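Local coordinates for Myo-inositol-1-phosphate synthase-related protein (Thermotoga maritima MSB8, PDB 3CIN) that binds nicotinamide-adenine-dinucleotide and a magnesium ion, and is related to the myo-inositol-1-phosphate synthases, with a Rossmann-type parallel sheet, at residues F148-L158 and T197-L208; L214-T223 and G353-K364. All blocks are in the same frame, centred on the assembly; numbering follows the deposited sequence. Where two conformers were deposited one is given.

Contact 1. Residues F148-L158 and T197-L208. With MG (magnesium ion), chain E.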
loop_
_atom_site.group_PDB
_atom_site.type_symbol
_atom_site.label_atom_id
_atom_site.label_comp_id
_atom_site.label_asym_id
_atom_site.label_seq_id
_atom_site.Cartn_x
_atom_site.Cartn_y
_atom_site.Cartn_z
ATOM N N PHE A 148 30.789 -0.965 14.941
ATOM C CA PHE A 148 32.120 -1.484 14.585
ATOM C C PHE A 148 32.821 -0.467 13.708
ATOM O O PHE A 148 32.175 0.419 13.101
ATOM C CB PHE A 148 32.016 -2.807 13.841
ATOM C CG PHE A 148 31.412 -2.680 12.458
ATOM C CD1 PHE A 148 30.057 -2.577 12.296
ATOM C CD2 PHE A 148 32.220 -2.585 11.319
ATOM C CE1 PHE A 148 29.500 -2.377 11.040
ATOM C CE2 PHE A 148 31.665 -2.402 10.077
ATOM C CZ PHE A 148 30.336 -2.312 9.926
ATOM N N VAL A 149 34.132 -0.621 13.637
ATOM C CA VAL A 149 34.957 0.074 12.661
ATOM C C VAL A 149 35.936 -0.966 12.100
ATOM O O VAL A 149 36.654 -1.593 12.862
ATOM C CB VAL A 149 35.772 1.192 13.329
ATOM C CG1 VAL A 149 36.836 1.767 12.349
ATOM C CG2 VAL A 149 34.832 2.277 13.898
ATOM N N PRO A 150 35.933 -1.178 10.791
ATOM C CA PRO A 150 36.858 -2.164 10.243
ATOM C C PRO A 150 38.330 -1.736 10.340
ATOM O O PRO A 150 38.681 -0.552 10.573
ATOM C CB PRO A 150 36.436 -2.267 8.755
ATOM C CG PRO A 150 35.959 -0.935 8.441
ATOM C CD PRO A 150 35.203 -0.467 9.735
ATOM N N PHE A 151 39.193 -2.739 10.151
ATOM C CA PHE A 151 40.645 -2.569 10.210
ATOM C C PHE A 151 41.288 -2.266 8.861
ATOM O O PHE A 151 42.123 -1.388 8.756
ATOM C CB PHE A 151 41.325 -3.769 10.864
ATOM C CG PHE A 151 41.009 -3.889 12.310
ATOM C CD1 PHE A 151 41.687 -3.147 13.232
ATOM C CD2 PHE A 151 39.932 -4.618 12.728
ATOM C CE1 PHE A 151 41.362 -3.215 14.563
ATOM C CE2 PHE A 151 39.642 -4.706 14.066
ATOM C CZ PHE A 151 40.338 -3.989 14.971
ATOM N N GLY A 152 40.958 -3.032 7.841
ATOM C CA GLY A 152 41.569 -2.843 6.542
ATOM C C GLY A 152 42.933 -3.502 6.409
ATOM O O GLY A 152 43.194 -4.180 5.415
ATOM N N ASN A 153 43.808 -3.275 7.396
ATOM C CA ASN A 153 45.120 -3.881 7.453
ATOM C C ASN A 153 45.126 -4.885 8.580
ATOM O O ASN A 153 44.799 -4.549 9.705
ATOM C CB ASN A 153 46.198 -2.841 7.744
ATOM C CG ASN A 153 46.450 -1.961 6.561
ATOM O OD1 ASN A 153 46.493 -2.465 5.435
ATOM N ND2 ASN A 153 46.524 -0.638 6.776
ATOM N N LYS A 154 45.528 -6.108 8.264
ATOM C CA LYS A 154 45.640 -7.167 9.254
ATOM C C LYS A 154 46.503 -6.764 10.464
ATOM O O LYS A 154 46.164 -7.108 11.599
ATOM C CB LYS A 154 46.282 -8.392 8.597
ATOM C CG LYS A 154 46.309 -9.561 9.513
ATOM C CD LYS A 154 46.466 -10.838 8.754
ATOM C CE LYS A 154 47.681 -10.870 7.894
ATOM N NZ LYS A 154 48.868 -11.200 8.704
ATOM N N GLU A 155 47.587 -6.027 10.232
ATOM C CA GLU A 155 48.510 -5.647 11.307
ATOM C C GLU A 155 47.779 -4.906 12.429
ATOM O O GLU A 155 48.029 -5.113 13.616
ATOM C CB GLU A 155 49.675 -4.788 10.745
ATOM C CG GLU A 155 50.637 -4.319 11.808
ATOM C CD GLU A 155 51.832 -3.572 11.273
ATOM O OE1 GLU A 155 51.882 -3.257 10.059
ATOM O OE2 GLU A 155 52.733 -3.302 12.102
ATOM N N ASP A 156 46.818 -4.064 12.055
ATOM C CA ASP A 156 46.046 -3.327 13.056
ATOM C C ASP A 156 45.098 -4.234 13.873
ATOM O O ASP A 156 44.916 -4.033 15.084
ATOM C CB ASP A 156 45.240 -2.223 12.362
ATOM C CG ASP A 156 46.111 -1.073 11.863
ATOM O OD1 ASP A 156 47.223 -0.825 12.407
ATOM O OD2 ASP A 156 45.631 -0.382 10.930
ATOM N N LEU A 157 44.529 -5.251 13.231
ATOM C CA LEU A 157 43.725 -6.259 13.933
ATOM C C LEU A 157 44.622 -6.999 14.914
ATOM O O LEU A 157 44.274 -7.169 16.067
ATOM C CB LEU A 157 43.137 -7.214 12.931
ATOM C CG LEU A 157 42.438 -8.431 13.465
ATOM C CD1 LEU A 157 41.261 -8.090 14.422
ATOM C CD2 LEU A 157 42.023 -9.306 12.263
ATOM N N LEU A 158 45.795 -7.411 14.459
ATOM C CA LEU A 158 46.689 -8.190 15.334
ATOM C C LEU A 158 47.123 -7.374 16.535
ATOM O O LEU A 158 47.140 -7.873 17.658
ATOM C CB LEU A 158 47.931 -8.656 14.603
ATOM C CG LEU A 158 47.774 -9.581 13.391
ATOM C CD1 LEU A 158 49.113 -10.117 12.869
ATOM C CD2 LEU A 158 46.830 -10.683 13.673
ATOM N N THR A 197 28.536 -6.254 10.776
ATOM C CA THR A 197 29.942 -5.989 10.996
ATOM C C THR A 197 30.776 -6.557 9.883
ATOM O O THR A 197 30.602 -7.707 9.473
ATOM C CB THR A 197 30.383 -6.637 12.319
ATOM O OG1 THR A 197 29.650 -6.027 13.394
ATOM C CG2 THR A 197 31.917 -6.565 12.523
ATOM N N PHE A 198 31.663 -5.736 9.328
ATOM C CA PHE A 198 32.517 -6.197 8.243
ATOM C C PHE A 198 33.487 -7.311 8.710
ATOM O O PHE A 198 34.298 -7.124 9.626
ATOM C CB PHE A 198 33.393 -5.081 7.696
ATOM C CG PHE A 198 32.687 -4.048 6.848
ATOM C CD1 PHE A 198 31.317 -3.933 6.741
ATOM C CD2 PHE A 198 33.467 -3.135 6.148
ATOM C CE1 PHE A 198 30.774 -2.945 5.943
ATOM C CE2 PHE A 198 32.911 -2.171 5.393
ATOM C CZ PHE A 198 31.593 -2.070 5.291
ATOM N N ILE A 199 33.347 -8.486 8.100
ATOM C CA ILE A 199 34.307 -9.565 8.246
ATOM C C ILE A 199 34.734 -10.005 6.820
ATOM O O ILE A 199 35.897 -9.813 6.362
ATOM C CB ILE A 199 33.752 -10.701 9.100
ATOM C CG1 ILE A 199 33.434 -10.214 10.522
ATOM C CG2 ILE A 199 34.776 -11.865 9.114
ATOM C CD1 ILE A 199 34.648 -9.745 11.342
ATOM N N ALA A 200 33.763 -10.497 6.035
ATOM C CA ALA A 200 34.008 -10.747 4.606
ATOM C C ALA A 200 34.461 -9.505 3.822
ATOM O O ALA A 200 35.257 -9.581 2.903
ATOM C CB ALA A 200 32.812 -11.433 3.933
ATOM N N ASN A 201 33.979 -8.328 4.255
ATOM C CA ASN A 201 34.307 -7.045 3.632
ATOM C C ASN A 201 35.441 -6.265 4.286
ATOM O O ASN A 201 35.715 -5.123 3.943
ATOM C CB ASN A 201 33.030 -6.179 3.581
ATOM C CG ASN A 201 32.081 -6.682 2.577
ATOM O OD1 ASN A 201 32.244 -6.440 1.367
ATOM N ND2 ASN A 201 31.069 -7.402 3.041
ATOM N N ASP A 202 36.162 -6.911 5.199
ATOM C CA ASP A 202 37.345 -6.299 5.829
ATOM C C ASP A 202 38.540 -7.100 5.361
ATOM O O ASP A 202 38.688 -8.237 5.708
ATOM C CB ASP A 202 37.241 -6.341 7.342
ATOM C CG ASP A 202 38.414 -5.566 8.089
ATOM O OD1 ASP A 202 39.469 -5.271 7.462
ATOM O OD2 ASP A 202 38.242 -5.301 9.324
ATOM N N PRO A 203 39.334 -6.519 4.472
ATOM C CA PRO A 203 40.485 -7.251 3.980
ATOM C C PRO A 203 41.415 -7.794 5.060
ATOM O O PRO A 203 42.111 -8.806 4.840
ATOM C CB PRO A 203 41.200 -6.222 3.126
ATOM C CG PRO A 203 40.105 -5.361 2.628
ATOM C CD PRO A 203 39.173 -5.224 3.794
ATOM N N ALA A 204 41.423 -7.185 6.252
ATOM C CA ALA A 204 42.239 -7.729 7.345
ATOM C C ALA A 204 41.812 -9.143 7.678
ATOM O O ALA A 204 42.659 -10.022 7.902
ATOM C CB ALA A 204 42.122 -6.882 8.556
ATOM N N PHE A 205 40.510 -9.377 7.723
ATOM C CA PHE A 205 39.972 -10.670 8.101
ATOM C C PHE A 205 40.035 -11.657 6.923
ATOM O O PHE A 205 40.211 -12.867 7.119
ATOM C CB PHE A 205 38.565 -10.547 8.667
ATOM C CG PHE A 205 38.530 -10.053 10.083
ATOM C CD1 PHE A 205 38.651 -10.933 11.143
ATOM C CD2 PHE A 205 38.320 -8.690 10.383
ATOM C CE1 PHE A 205 38.539 -10.460 12.405
ATOM C CE2 PHE A 205 38.195 -8.262 11.670
ATOM C CZ PHE A 205 38.371 -9.123 12.662
ATOM N N VAL A 206 39.861 -11.161 5.697
ATOM C CA VAL A 206 39.924 -12.046 4.519
ATOM C C VAL A 206 41.361 -12.605 4.420
ATOM O O VAL A 206 41.549 -13.807 4.214
ATOM C CB VAL A 206 39.494 -11.372 3.216
ATOM C CG1 VAL A 206 39.642 -12.302 2.030
ATOM C CG2 VAL A 206 38.031 -10.909 3.363
ATOM N N GLU A 207 42.346 -11.750 4.623
ATOM C CA GLU A 207 43.743 -12.207 4.614
ATOM C C GLU A 207 44.071 -13.159 5.769
ATOM O O GLU A 207 44.726 -14.184 5.564
ATOM C CB GLU A 207 44.718 -11.037 4.702
ATOM C CG GLU A 207 46.165 -11.492 4.581
ATOM C CD GLU A 207 47.119 -10.325 4.385
ATOM O OE1 GLU A 207 46.734 -9.172 4.712
ATOM O OE2 GLU A 207 48.246 -10.564 3.888
ATOM N N LEU A 208 43.653 -12.815 6.981
ATOM C CA LEU A 208 43.859 -13.688 8.124
ATOM C C LEU A 208 43.203 -15.035 7.827
ATOM O O LEU A 208 43.780 -16.078 8.109
ATOM C CB LEU A 208 43.227 -13.054 9.371
ATOM C CG LEU A 208 43.413 -13.778 10.713
ATOM C CD1 LEU A 208 44.776 -13.647 11.261
ATOM C CD2 LEU A 208 42.386 -13.319 11.810
HETATM MG MG MG E . 31.590 -6.258 -1.046
HETATM O O HOH W 1 45.861 -6.997 5.383
HETATM O O HOH W 2 29.375 -5.417 -0.761
HETATM O O HOH W 3 32.026 -3.973 -0.996
#
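Phe148 lays one face of its ring on the backbone of Thr197 and Phe198: Thr197 CA sits 3.6 Å from the ring centroid, a CH-pi contact. A chi1 of 68° sets the Phe148 ring between its own backbone N and carbonyl carbon, and its CE2 also meets Phe198 CD1. Pro150 CG lies against Phe198 CD2, the side chains running alongside. The contact then becomes polar, because the Asp202 carboxylate takes two consecutive amides. Phe151 N reaches Asp202 OD2 at 2.9 Å, nearly straight (171°) but from above the carboxylate plane, while Gly152 N reaches Asp202 OD1 at 2.7 Å on the syn side. OD1 of Asp202 also accepts from Ala204 N at 3.0 Å, on the face opposite Gly152 N, so three N-H groups hold this buried carboxylate. The preceding Asn201 gives OD1 to magnesium at 2.5 Å, with two waters and the carbonyls of Pro366, Pro368 and Glu371 as other ligands. The helix starting at Lys154 runs over Ala204, whose CB lies 3.5 Å from Lys154 N. Lys154 bends its chain so that CE rests on the Glu207 carboxylate carbon. Leu157 CD2 stands over the Phe205 ring, 3.7 Å from its centroid, and Ile199 covers the opposite face. The axes of 154-158 and 203-208 cross at -86°, and the arrangement is an N-capped helix whose capping Asp202 also binds the neighbouring loop.

Contact 2. Residues L214-T223 and G353-K364; sequences LVVFGDDGAT and GTVYPVNAFYMK. With NAD (nicotinamide-adenine-dinucleotide), chain F.
Strands 214-217 and 353-354 run parallel, with Val215 bridged to Gly353 and Val216 to Thr354. Gly353 N donates to Leu214 O at 3.0 Å, and Val216 N to Gly353 O. At the end of helix 356-362 and just beyond it the backbones meet again: Ala222 N donates to Tyr362 O, and Lys364 N to Asp220 O at 2.7 Å. The strand pairing adds 353-354 as the last strand within the chain of the seven-stranded parallel sheet, a Rossmann-type arrangement with NAD at the loops that follow its strands. Among the side chains, Thr354 OG1 donates to Val216 O at 2.7 Å from above the carbonyl plane, and itself accepts from Asn359 ND2. That in-plane bond, with a second from ND2 to Gly367 O, helps set the rotation of the Asn359 amide, whose OD1 takes Gly218 N at 2.9 Å. Phe217 turns its ring face to Val358 CG1, 3.6 Å from the centroid and 1° off the normal, while Val355 meets the ring edge. A chi1 of -60° brings Met363 CG to 3.5 Å from Gly218 C; the bend at chi2 takes SD and CE past Gly218 and Asp219. Thr223 OG1 accepts from NAD N7N at 3.0 Å.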
loop_
_atom_site.group_PDB
_atom_site.type_symbol
_atom_site.label_atom_id
_atom_site.label_comp_id
_atom_site.label_asym_id
_atom_site.label_seq_id
_atom_site.Cartn_x
_atom_site.Cartn_y
_atom_site.Cartn_z
ATOM N N LEU A 214 40.593 -20.815 6.911
ATOM C CA LEU A 214 39.245 -20.420 7.218
ATOM C C LEU A 214 38.470 -19.895 6.011
ATOM O O LEU A 214 38.965 -19.051 5.258
ATOM C CB LEU A 214 39.234 -19.374 8.355
ATOM C CG LEU A 214 37.855 -18.911 8.847
ATOM C CD1 LEU A 214 37.156 -19.942 9.714
ATOM C CD2 LEU A 214 37.974 -17.576 9.608
ATOM N N VAL A 215 37.274 -20.445 5.827
ATOM C CA VAL A 215 36.306 -19.955 4.832
ATOM C C VAL A 215 35.396 -18.957 5.541
ATOM O O VAL A 215 34.885 -19.206 6.634
ATOM C CB VAL A 215 35.413 -21.107 4.275
ATOM C CG1 VAL A 215 34.503 -20.579 3.156
ATOM C CG2 VAL A 215 36.240 -22.233 3.759
ATOM N N VAL A 216 35.133 -17.840 4.884
ATOM C CA VAL A 216 34.295 -16.830 5.444
ATOM C C VAL A 216 33.151 -16.550 4.477
ATOM O O VAL A 216 33.399 -16.317 3.302
ATOM C CB VAL A 216 35.083 -15.536 5.707
ATOM C CG1 VAL A 216 34.153 -14.424 6.106
ATOM C CG2 VAL A 216 36.098 -15.755 6.858
ATOM N N PHE A 217 31.921 -16.616 4.984
ATOM C CA PHE A 217 30.771 -16.044 4.244
ATOM C C PHE A 217 30.335 -14.788 4.992
ATOM O O PHE A 217 30.196 -14.764 6.241
ATOM C CB PHE A 217 29.584 -16.990 4.152
ATOM C CG PHE A 217 29.859 -18.339 3.434
ATOM C CD1 PHE A 217 30.827 -18.491 2.447
ATOM C CD2 PHE A 217 29.050 -19.436 3.769
ATOM C CE1 PHE A 217 30.971 -19.737 1.787
ATOM C CE2 PHE A 217 29.187 -20.628 3.134
ATOM C CZ PHE A 217 30.170 -20.812 2.181
ATOM N N GLY A 218 30.017 -13.761 4.229
ATOM C CA GLY A 218 29.512 -12.525 4.846
ATOM C C GLY A 218 29.328 -11.467 3.780
ATOM O O GLY A 218 29.683 -11.707 2.628
ATOM N N ASP A 219 28.821 -10.297 4.161
ATOM C CA ASP A 219 28.327 -9.931 5.517
ATOM C C ASP A 219 26.837 -9.491 5.429
ATOM O O ASP A 219 26.419 -8.953 4.419
ATOM C CB ASP A 219 29.143 -8.732 6.083
ATOM C CG ASP A 219 30.653 -9.045 6.176
ATOM O OD1 ASP A 219 30.980 -10.132 6.711
ATOM O OD2 ASP A 219 31.501 -8.246 5.717
ATOM N N ASP A 220 26.095 -9.706 6.502
ATOM C CA ASP A 220 24.719 -9.200 6.749
ATOM C C ASP A 220 23.730 -10.042 5.936
ATOM O O ASP A 220 23.649 -9.899 4.731
ATOM C CB ASP A 220 24.584 -7.728 6.371
ATOM C CG ASP A 220 23.475 -7.022 7.153
ATOM O OD1 ASP A 220 22.843 -7.660 8.000
ATOM O OD2 ASP A 220 23.309 -5.813 6.917
ATOM N N GLY A 221 22.951 -10.879 6.593
ATOM C CA GLY A 221 22.002 -11.740 5.872
ATOM C C GLY A 221 21.011 -10.983 4.970
ATOM O O GLY A 221 20.533 -9.912 5.341
ATOM N N ALA A 222 20.737 -11.544 3.785
ATOM C CA ALA A 222 19.892 -10.880 2.762
ATOM C C ALA A 222 18.435 -11.141 3.017
ATOM O O ALA A 222 17.796 -11.947 2.304
ATOM C CB ALA A 222 20.260 -11.356 1.329
ATOM N N THR A 223 17.881 -10.442 3.996
ATOM C CA THR A 223 16.479 -10.568 4.306
ATOM C C THR A 223 15.915 -9.180 4.491
ATOM O O THR A 223 16.650 -8.189 4.509
ATOM C CB THR A 223 16.192 -11.424 5.585
ATOM O OG1 THR A 223 16.538 -10.681 6.748
ATOM C CG2 THR A 223 16.953 -12.773 5.612
ATOM N N GLY A 353 39.439 -17.955 2.545
ATOM C CA GLY A 353 39.184 -16.542 2.254
ATOM C C GLY A 353 37.696 -16.364 2.204
ATOM O O GLY A 353 36.968 -17.031 2.922
ATOM N N THR A 354 37.208 -15.508 1.337
ATOM C CA THR A 354 35.714 -15.370 1.264
ATOM C C THR A 354 35.229 -15.857 -0.094
ATOM O O THR A 354 36.021 -15.950 -1.046
ATOM C CB THR A 354 35.193 -13.965 1.641
ATOM O OG1 THR A 354 33.799 -14.055 1.978
ATOM C CG2 THR A 354 35.394 -12.953 0.585
ATOM N N VAL A 355 33.975 -16.268 -0.175
ATOM C CA VAL A 355 33.450 -16.909 -1.394
ATOM C C VAL A 355 32.294 -16.033 -1.972
ATOM O O VAL A 355 31.140 -16.193 -1.631
ATOM C CB VAL A 355 32.968 -18.353 -1.073
ATOM C CG1 VAL A 355 32.464 -19.073 -2.319
ATOM C CG2 VAL A 355 34.114 -19.156 -0.383
ATOM N N TYR A 356 32.633 -15.169 -2.937
ATOM C CA TYR A 356 31.623 -14.268 -3.518
ATOM C C TYR A 356 30.401 -14.969 -4.135
ATOM O O TYR A 356 29.313 -14.498 -3.963
ATOM C CB TYR A 356 32.277 -13.371 -4.544
ATOM C CG TYR A 356 31.335 -12.421 -5.212
ATOM C CD1 TYR A 356 30.761 -11.357 -4.494
ATOM C CD2 TYR A 356 31.025 -12.541 -6.558
ATOM C CE1 TYR A 356 29.932 -10.432 -5.151
ATOM C CE2 TYR A 356 30.163 -11.659 -7.202
ATOM C CZ TYR A 356 29.616 -10.611 -6.485
ATOM O OH TYR A 356 28.801 -9.677 -7.111
ATOM N N PRO A 357 30.569 -16.098 -4.856
ATOM C CA PRO A 357 29.387 -16.763 -5.455
ATOM C C PRO A 357 28.325 -17.118 -4.425
ATOM O O PRO A 357 27.138 -16.995 -4.725
ATOM C CB PRO A 357 29.988 -18.020 -6.096
ATOM C CG PRO A 357 31.399 -17.584 -6.460
ATOM C CD PRO A 357 31.836 -16.729 -5.312
ATOM N N VAL A 358 28.753 -17.454 -3.215
ATOM C CA VAL A 358 27.814 -17.646 -2.090
ATOM C C VAL A 358 27.307 -16.317 -1.516
ATOM O O VAL A 358 26.107 -16.094 -1.364
ATOM C CB VAL A 358 28.443 -18.514 -1.010
ATOM C CG1 VAL A 358 27.574 -18.636 0.241
ATOM C CG2 VAL A 358 28.698 -19.949 -1.557
ATOM N N ASN A 359 28.227 -15.420 -1.179
ATOM C CA ASN A 359 27.881 -14.150 -0.566
ATOM C C ASN A 359 26.899 -13.384 -1.435
ATOM O O ASN A 359 25.989 -12.767 -0.898
ATOM C CB ASN A 359 29.117 -13.263 -0.364
ATOM C CG ASN A 359 30.148 -13.912 0.534
ATOM O OD1 ASN A 359 29.796 -14.683 1.462
ATOM N ND2 ASN A 359 31.396 -13.435 0.386
ATOM N N ALA A 360 27.130 -13.363 -2.733
ATOM C CA ALA A 360 26.281 -12.535 -3.607
ATOM C C ALA A 360 24.781 -12.839 -3.529
ATOM O O ALA A 360 23.942 -11.945 -3.771
ATOM C CB ALA A 360 26.763 -12.640 -5.023
ATOM N N PHE A 361 24.434 -14.092 -3.266
ATOM C CA PHE A 361 23.065 -14.471 -3.152
ATOM C C PHE A 361 22.550 -14.306 -1.728
ATOM O O PHE A 361 21.471 -13.816 -1.500
ATOM C CB PHE A 361 22.799 -15.928 -3.575
ATOM C CG PHE A 361 21.326 -16.300 -3.472
ATOM C CD1 PHE A 361 20.392 -15.723 -4.341
ATOM C CD2 PHE A 361 20.849 -17.110 -2.468
ATOM C CE1 PHE A 361 19.014 -15.984 -4.183
ATOM C CE2 PHE A 361 19.455 -17.390 -2.338
ATOM C CZ PHE A 361 18.565 -16.821 -3.207
ATOM N N TYR A 362 23.324 -14.763 -0.748
ATOM C CA TYR A 362 22.829 -14.839 0.616
ATOM C C TYR A 362 22.975 -13.599 1.524
ATOM O O TYR A 362 22.375 -13.529 2.609
ATOM C CB TYR A 362 23.458 -16.070 1.305
ATOM C CG TYR A 362 22.964 -17.379 0.772
ATOM C CD1 TYR A 362 21.782 -17.953 1.242
ATOM C CD2 TYR A 362 23.638 -18.050 -0.173
ATOM C CE1 TYR A 362 21.349 -19.179 0.764
ATOM C CE2 TYR A 362 23.201 -19.262 -0.669
ATOM C CZ TYR A 362 22.044 -19.823 -0.223
ATOM O OH TYR A 362 21.648 -21.031 -0.758
ATOM N N MET A 363 23.767 -12.639 1.072
ATOM C CA MET A 363 24.207 -11.538 1.917
ATOM C C MET A 363 23.855 -10.252 1.253
ATOM O O MET A 363 23.973 -10.114 0.023
ATOM C CB MET A 363 25.715 -11.582 2.116
ATOM C CG MET A 363 26.254 -12.813 2.751
ATOM S SD MET A 363 25.815 -12.911 4.481
ATOM C CE MET A 363 26.323 -14.568 4.992
ATOM N N LYS A 364 23.429 -9.283 2.071
ATOM C CA LYS A 364 23.194 -7.998 1.477
ATOM C C LYS A 364 24.375 -7.085 1.374
ATOM O O LYS A 364 24.280 -6.133 0.650
ATOM C CB LYS A 364 21.976 -7.288 1.995
ATOM C CG LYS A 364 21.814 -7.167 3.444
ATOM C CD LYS A 364 20.553 -6.367 3.704
ATOM C CE LYS A 364 20.340 -6.068 5.147
ATOM N NZ LYS A 364 19.622 -7.174 5.835
HETATM P PA NAD F . 18.621 -11.196 19.247
HETATM O O1A NAD F . 17.303 -11.898 19.440
HETATM O O2A NAD F . 18.790 -10.056 20.203
HETATM O O5B NAD F . 19.719 -12.264 19.584
HETATM C C5B NAD F . 21.080 -11.878 19.763
HETATM C C4B NAD F . 21.693 -12.842 20.763
HETATM O O4B NAD F . 23.097 -12.640 20.793
HETATM C C3B NAD F . 21.193 -12.688 22.194
HETATM O O3B NAD F . 20.927 -13.949 22.785
HETATM C C2B NAD F . 22.353 -12.003 22.906
HETATM O O2B NAD F . 22.310 -12.179 24.296
HETATM C C1B NAD F . 23.522 -12.629 22.179
HETATM N N9A NAD F . 24.782 -11.884 22.253
HETATM C C8A NAD F . 24.887 -10.499 22.176
HETATM N N7A NAD F . 26.233 -10.211 22.140
HETATM C C5A NAD F . 26.922 -11.396 22.214
HETATM C C6A NAD F . 28.285 -11.689 22.312
HETATM N N6A NAD F . 29.257 -10.725 22.250
HETATM N N1A NAD F . 28.643 -13.022 22.332
HETATM C C2A NAD F . 27.674 -14.010 22.338
HETATM N N3A NAD F . 26.323 -13.735 22.324
HETATM C C4A NAD F . 25.985 -12.430 22.269
HETATM O O3 NAD F . 18.802 -10.737 17.752
HETATM P PN NAD F . 18.347 -11.541 16.473
HETATM O O1N NAD F . 17.068 -10.945 15.988
HETATM O O2N NAD F . 18.529 -13.008 16.679
HETATM O O5D NAD F . 19.430 -11.049 15.414
HETATM C C5D NAD F . 20.752 -11.535 15.474
HETATM C C4D NAD F . 21.673 -10.752 14.545
HETATM O O4D NAD F . 21.304 -11.027 13.221
HETATM C C3D NAD F . 21.668 -9.241 14.717
HETATM O O3D NAD F . 23.008 -8.720 14.518
HETATM C C2D NAD F . 20.814 -8.802 13.538
HETATM O O2D NAD F . 21.150 -7.485 13.092
HETATM C C1D NAD F . 21.243 -9.822 12.506
HETATM N N1N NAD F . 20.290 -9.953 11.406
HETATM C C2N NAD F . 19.034 -10.334 11.656
HETATM C C3N NAD F . 18.201 -10.464 10.513
HETATM C C7N NAD F . 16.909 -11.117 10.707
HETATM O O7N NAD F . 16.584 -11.435 11.995
HETATM N N7N NAD F . 16.123 -11.378 9.650
HETATM C C4N NAD F . 18.642 -10.196 9.233
HETATM C C5N NAD F . 19.929 -9.794 9.016
HETATM C C6N NAD F . 20.757 -9.697 10.143
#

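How the contacts relate
The two contacts, centred 15 Å apart, follow one another along the chain: helix 203-211 of contact 1 leads into strand 214-217 of contact 2. They meet at Asp219, which lies after a cis peptide bond. Its OD2 lies 2.8 Å from Asn201 ND2 and its OD1 2.9 Å from Ala200 N, both probable hydrogen bonds. Since Asn201 is a magnesium ligand, this is consistent with Asp219 being a second-shell residue that, with Asn365 O, orients Asn201; the Asp219 side chain is about 7 Å from the ion. Contact 2 reaches NAD directly, whereas in contact 1 the Thr197 side chain stays about 7 Å from it.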